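Local coordinates for protein putative hydrolase (Chloroflexus aurantiacus J-10-fl, PDB 3CMN) that is of unconfirmed function but is probably a zincin-like metallopeptidase, a hydrolase of largely helical fold crystallised without a bound metal, at residues A322-A336 and E351-D363. Numbering follows the deposited sequence.
Sequences AFVNAVVAARGIQFA and EIRNPGQWIVRMD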
loop_
_atom_site.group_PDB
_atom_site.type_symbol
_atom_site.label_atom_id
_atom_site.label_comp_id
_atom_site.label_asym_id
_atom_site.label_seq_id
_atom_site.Cartn_x
_atom_site.Cartn_y
_atom_site.Cartn_z
ATOM N N ALA A 322 7.751 11.800 9.464
ATOM C CA ALA A 322 8.245 12.868 10.325
ATOM C C ALA A 322 7.175 13.940 10.414
ATOM O O ALA A 322 7.071 14.645 11.420
ATOM C CB ALA A 322 9.528 13.452 9.758
ATOM N N PHE A 323 6.381 14.066 9.355
ATOM C CA PHE A 323 5.291 15.032 9.348
ATOM C C PHE A 323 4.365 14.638 10.493
ATOM O O PHE A 323 4.095 15.429 11.389
ATOM C CB PHE A 323 4.519 14.975 8.018
ATOM C CG PHE A 323 3.180 15.665 8.065
ATOM C CD1 PHE A 323 3.064 17.020 7.771
ATOM C CD2 PHE A 323 2.041 14.971 8.476
ATOM C CE1 PHE A 323 1.832 17.673 7.893
ATOM C CE2 PHE A 323 0.817 15.614 8.603
ATOM C CZ PHE A 323 0.713 16.967 8.311
ATOM N N VAL A 324 3.906 13.394 10.462
ATOM C CA VAL A 324 2.996 12.882 11.477
ATOM C C VAL A 324 3.604 12.833 12.877
ATOM O O VAL A 324 2.914 13.112 13.857
ATOM C CB VAL A 324 2.491 11.472 11.104
ATOM C CG1 VAL A 324 1.491 10.986 12.137
ATOM C CG2 VAL A 324 1.841 11.501 9.731
ATOM N N ASN A 325 4.883 12.469 12.980
ATOM C CA ASN A 325 5.531 12.404 14.286
ATOM C C ASN A 325 5.625 13.812 14.836
ATOM O O ASN A 325 5.377 14.055 16.016
ATOM C CB ASN A 325 6.928 11.788 14.180
ATOM C CG ASN A 325 6.892 10.282 13.978
ATOM O OD1 ASN A 325 6.030 9.586 14.527
ATOM N ND2 ASN A 325 7.841 9.767 13.201
ATOM N N ALA A 326 5.973 14.744 13.961
ATOM C CA ALA A 326 6.078 16.134 14.341
ATOM C C ALA A 326 4.760 16.605 14.957
ATOM O O ALA A 326 4.691 16.829 16.167
ATOM C CB ALA A 326 6.415 16.974 13.125
ATOM N N VAL A 327 3.711 16.727 14.141
ATOM C CA VAL A 327 2.424 17.200 14.649
ATOM C C VAL A 327 1.916 16.408 15.849
ATOM O O VAL A 327 1.361 16.988 16.778
ATOM C CB VAL A 327 1.314 17.248 13.527
ATOM C CG1 VAL A 327 1.953 17.513 12.185
ATOM C CG2 VAL A 327 0.482 15.975 13.512
ATOM N N VAL A 328 2.092 15.092 15.843
ATOM C CA VAL A 328 1.637 14.291 16.978
ATOM C C VAL A 328 2.410 14.702 18.231
ATOM O O VAL A 328 1.855 14.757 19.320
ATOM C CB VAL A 328 1.834 12.786 16.732
ATOM C CG1 VAL A 328 1.593 12.009 18.015
ATOM C CG2 VAL A 328 0.858 12.309 15.672
ATOM N N ALA A 329 3.696 14.996 18.076
ATOM C CA ALA A 329 4.499 15.419 19.214
ATOM C C ALA A 329 4.010 16.790 19.670
ATOM O O ALA A 329 3.869 17.050 20.871
ATOM C CB ALA A 329 5.977 15.502 18.822
ATOM N N ALA A 330 3.740 17.652 18.691
ATOM C CA ALA A 330 3.292 19.015 18.931
ATOM C C ALA A 330 1.854 19.183 19.408
ATOM O O ALA A 330 1.552 20.144 20.113
ATOM C CB ALA A 330 3.508 19.842 17.672
ATOM N N ARG A 331 0.963 18.264 19.050
ATOM C CA ARG A 331 -0.433 18.410 19.453
ATOM C C ARG A 331 -1.178 17.140 19.818
ATOM O O ARG A 331 -2.304 17.204 20.309
ATOM C CB ARG A 331 -1.201 19.144 18.359
ATOM C CG ARG A 331 -0.857 20.617 18.278
ATOM C CD ARG A 331 -1.571 21.400 19.378
ATOM N NE ARG A 331 -2.562 22.290 18.789
ATOM C CZ ARG A 331 -2.248 23.366 18.078
ATOM N NH1 ARG A 331 -0.974 23.683 17.888
ATOM N NH2 ARG A 331 -3.198 24.108 17.528
ATOM N N GLY A 332 -0.573 15.985 19.580
ATOM C CA GLY A 332 -1.252 14.751 19.927
ATOM C C GLY A 332 -1.913 14.052 18.758
ATOM O O GLY A 332 -2.112 14.629 17.692
ATOM N N ILE A 333 -2.264 12.792 18.978
ATOM C CA ILE A 333 -2.885 11.961 17.960
ATOM C C ILE A 333 -4.259 12.472 17.523
ATOM O O ILE A 333 -4.604 12.416 16.342
ATOM C CB ILE A 333 -2.993 10.480 18.468
ATOM C CG1 ILE A 333 -2.206 9.553 17.534
ATOM C CG2 ILE A 333 -4.453 10.040 18.587
ATOM C CD1 ILE A 333 -2.567 9.650 16.060
ATOM N N GLN A 334 -5.039 12.970 18.477
ATOM C CA GLN A 334 -6.373 13.457 18.165
ATOM C C GLN A 334 -6.290 14.591 17.154
ATOM O O GLN A 334 -7.033 14.598 16.174
ATOM C CB GLN A 334 -7.083 13.925 19.436
ATOM C CG GLN A 334 -8.592 14.025 19.279
ATOM C CD GLN A 334 -9.288 14.513 20.535
ATOM O OE1 GLN A 334 -9.066 15.636 20.984
ATOM N NE2 GLN A 334 -10.138 13.669 21.107
ATOM N N PHE A 335 -5.376 15.536 17.386
ATOM C CA PHE A 335 -5.199 16.657 16.469
ATOM C C PHE A 335 -4.781 16.121 15.102
ATOM O O PHE A 335 -5.406 16.438 14.083
ATOM C CB PHE A 335 -4.127 17.625 16.963
ATOM C CG PHE A 335 -4.068 18.915 16.174
ATOM C CD1 PHE A 335 -4.919 19.975 16.480
ATOM C CD2 PHE A 335 -3.185 19.059 15.106
ATOM C CE1 PHE A 335 -4.886 21.166 15.728
ATOM C CE2 PHE A 335 -3.146 20.234 14.355
ATOM C CZ PHE A 335 -3.996 21.290 14.665
ATOM N N ALA A 336 -3.727 15.308 15.095
ATOM C CA ALA A 336 -3.204 14.704 13.871
ATOM C C ALA A 336 -4.248 13.870 13.110
ATOM O O ALA A 336 -4.133 13.687 11.899
ATOM C CB ALA A 336 -1.996 13.835 14.206
ATOM N N GLU A 351 3.632 21.098 3.175
ATOM C CA GLU A 351 3.246 20.946 4.576
ATOM C C GLU A 351 3.881 19.692 5.167
ATOM O O GLU A 351 4.196 19.650 6.352
ATOM C CB GLU A 351 1.718 20.911 4.696
ATOM C CG GLU A 351 1.084 22.246 4.321
ATOM C CD GLU A 351 -0.432 22.207 4.247
ATOM O OE1 GLU A 351 -0.973 21.411 3.447
ATOM O OE2 GLU A 351 -1.087 22.978 4.984
ATOM N N ILE A 352 4.079 18.671 4.339
ATOM C CA ILE A 352 4.710 17.446 4.803
ATOM C C ILE A 352 6.166 17.750 5.154
ATOM O O ILE A 352 6.731 17.157 6.077
ATOM C CB ILE A 352 4.625 16.332 3.717
ATOM C CG1 ILE A 352 3.364 15.503 3.948
ATOM C CG2 ILE A 352 5.863 15.436 3.742
ATOM C CD1 ILE A 352 3.104 14.468 2.884
ATOM N N ARG A 353 6.761 18.692 4.427
ATOM C CA ARG A 353 8.147 19.081 4.657
ATOM C C ARG A 353 8.249 20.039 5.834
ATOM O O ARG A 353 9.301 20.163 6.472
ATOM C CB ARG A 353 8.724 19.728 3.400
ATOM C CG ARG A 353 8.858 18.758 2.236
ATOM C CD ARG A 353 9.715 19.325 1.126
ATOM N NE ARG A 353 9.051 20.368 0.354
ATOM C CZ ARG A 353 8.059 20.145 -0.503
ATOM N NH1 ARG A 353 7.612 18.911 -0.693
ATOM N NH2 ARG A 353 7.527 21.152 -1.186
ATOM N N ASN A 354 7.147 20.721 6.119
ATOM C CA ASN A 354 7.089 21.651 7.235
ATOM C C ASN A 354 5.705 21.520 7.847
ATOM O O ASN A 354 4.775 22.232 7.472
ATOM C CB ASN A 354 7.346 23.088 6.768
ATOM C CG ASN A 354 7.136 23.268 5.279
ATOM O OD1 ASN A 354 7.827 22.653 4.462
ATOM N ND2 ASN A 354 6.179 24.118 4.914
ATOM N N PRO A 355 5.553 20.580 8.791
ATOM C CA PRO A 355 4.283 20.325 9.476
ATOM C C PRO A 355 3.656 21.600 10.050
ATOM O O PRO A 355 2.435 21.783 9.999
ATOM C CB PRO A 355 4.674 19.321 10.557
ATOM C CG PRO A 355 5.797 18.560 9.911
ATOM C CD PRO A 355 6.603 19.669 9.283
ATOM N N GLY A 356 4.498 22.477 10.590
ATOM C CA GLY A 356 4.017 23.723 11.163
ATOM C C GLY A 356 2.937 24.387 10.333
ATOM O O GLY A 356 1.893 24.773 10.861
ATOM N N GLN A 357 3.192 24.524 9.033
ATOM C CA GLN A 357 2.239 25.141 8.109
ATOM C C GLN A 357 0.881 24.457 8.230
ATOM O O GLN A 357 -0.163 25.106 8.250
ATOM C CB GLN A 357 2.736 25.005 6.663
ATOM C CG GLN A 357 2.842 26.320 5.898
ATOM C CD GLN A 357 3.113 26.119 4.409
ATOM O OE1 GLN A 357 2.254 25.638 3.665
ATOM N NE2 GLN A 357 4.315 26.481 3.974
ATOM N N TRP A 358 0.907 23.132 8.307
ATOM C CA TRP A 358 -0.317 22.352 8.404
ATOM C C TRP A 358 -1.040 22.564 9.731
ATOM O O TRP A 358 -2.270 22.689 9.765
ATOM C CB TRP A 358 -0.001 20.865 8.236
ATOM C CG TRP A 358 -1.222 20.003 8.208
ATOM C CD1 TRP A 358 -2.007 19.727 7.124
ATOM C CD2 TRP A 358 -1.792 19.285 9.315
ATOM N NE1 TRP A 358 -3.027 18.877 7.485
ATOM C CE2 TRP A 358 -2.920 18.589 8.823
ATOM C CE3 TRP A 358 -1.460 19.163 10.672
ATOM C CZ2 TRP A 358 -3.713 17.780 9.636
ATOM C CZ3 TRP A 358 -2.251 18.356 11.485
ATOM C CH2 TRP A 358 -3.368 17.673 10.963
ATOM N N ILE A 359 -0.278 22.590 10.823
ATOM C CA ILE A 359 -0.862 22.773 12.145
ATOM C C ILE A 359 -1.579 24.115 12.203
ATOM O O ILE A 359 -2.696 24.212 12.710
ATOM C CB ILE A 359 0.226 22.655 13.249
ATOM C CG1 ILE A 359 0.789 21.229 13.242
ATOM C CG2 ILE A 359 -0.354 22.983 14.630
ATOM C CD1 ILE A 359 1.809 20.945 14.327
ATOM N N VAL A 360 -0.948 25.139 11.641
ATOM C CA VAL A 360 -1.537 26.464 11.609
ATOM C C VAL A 360 -2.822 26.448 10.775
ATOM O O VAL A 360 -3.874 26.906 11.230
ATOM C CB VAL A 360 -0.541 27.487 11.016
ATOM C CG1 VAL A 360 -1.203 28.835 10.846
ATOM C CG2 VAL A 360 0.658 27.613 11.925
ATOM N N ARG A 361 -2.739 25.909 9.562
ATOM C CA ARG A 361 -3.905 25.844 8.685
ATOM C C ARG A 361 -5.078 25.101 9.326
ATOM O O ARG A 361 -6.235 25.480 9.125
ATOM C CB ARG A 361 -3.540 25.179 7.352
ATOM C CG ARG A 361 -4.686 25.144 6.333
ATOM C CD ARG A 361 -4.182 24.831 4.922
ATOM N NE ARG A 361 -3.656 23.476 4.774
ATOM C CZ ARG A 361 -4.393 22.402 4.483
ATOM N NH1 ARG A 361 -5.710 22.502 4.304
ATOM N NH2 ARG A 361 -3.810 21.217 4.361
ATOM N N MET A 362 -4.797 24.044 10.089
ATOM C CA MET A 362 -5.879 23.299 10.731
ATOM C C MET A 362 -6.518 24.147 11.816
ATOM O O MET A 362 -7.709 24.014 12.085
ATOM C CB MET A 362 -5.384 21.979 11.345
ATOM C CG MET A 362 -5.058 20.857 10.339
ATOM S SD MET A 362 -6.304 20.542 9.083
ATOM C CE MET A 362 -7.401 19.663 9.875
ATOM N N ASP A 363 -5.712 25.013 12.432
ATOM C CA ASP A 363 -6.167 25.911 13.489
ATOM C C ASP A 363 -7.154 26.934 12.965
ATOM O O ASP A 363 -8.119 27.280 13.644
ATOM C CB ASP A 363 -4.984 26.655 14.113
ATOM C CG ASP A 363 -4.255 25.825 15.133
ATOM O OD1 ASP A 363 -4.820 24.796 15.545
ATOM O OD2 ASP A 363 -3.129 26.208 15.534
#
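Phe-323 drives its edge into one face of the Trp-358 indole, CZ lying 3.6 Å from Trp-358 CD2 with the planes 75° apart, a T-shaped pair; Met-362 CG rests over the opposite face, near the rim. Val-327 CG1 lies over one face of the Phe-323 ring, toward the rim, and Trp-358 CB lies in plane at its edge. Phe-335 meets the indole obliquely, its CE2 3.5 Å from Trp-358 CZ3, while Arg-331 NE sits over one Phe-335 face. A chi1 of -175° swings the indole away from its own backbone N to both phenylalanines, and NE1 donates a hydrogen bond to Asn-345 O, between the segments. Cutting Trp-358 back to an alanine would probably open a gap beside Phe-323 and Phe-335 and leave Asn-345 O without this donor. Alongside, Pro-355 CG packs on Ala-326 CB (3.6 Å), and Ile-359 CD1 reaches Val-327 and Ala-330. At the surface, Arg-331 NH2 forms a salt bridge with Asp-363, 2.7 Å from OD1, and donates a hydrogen bond to the syn lone pair of OD2. Knobs-into-holes packing joins helices 319-331 and 333-336 to 349-353 and 355-363; segments 322-331 and 355-363 cross at -52°. Helix 248-279 flanks them through His-270, against Val-324, and Ser-262, against Ile-352.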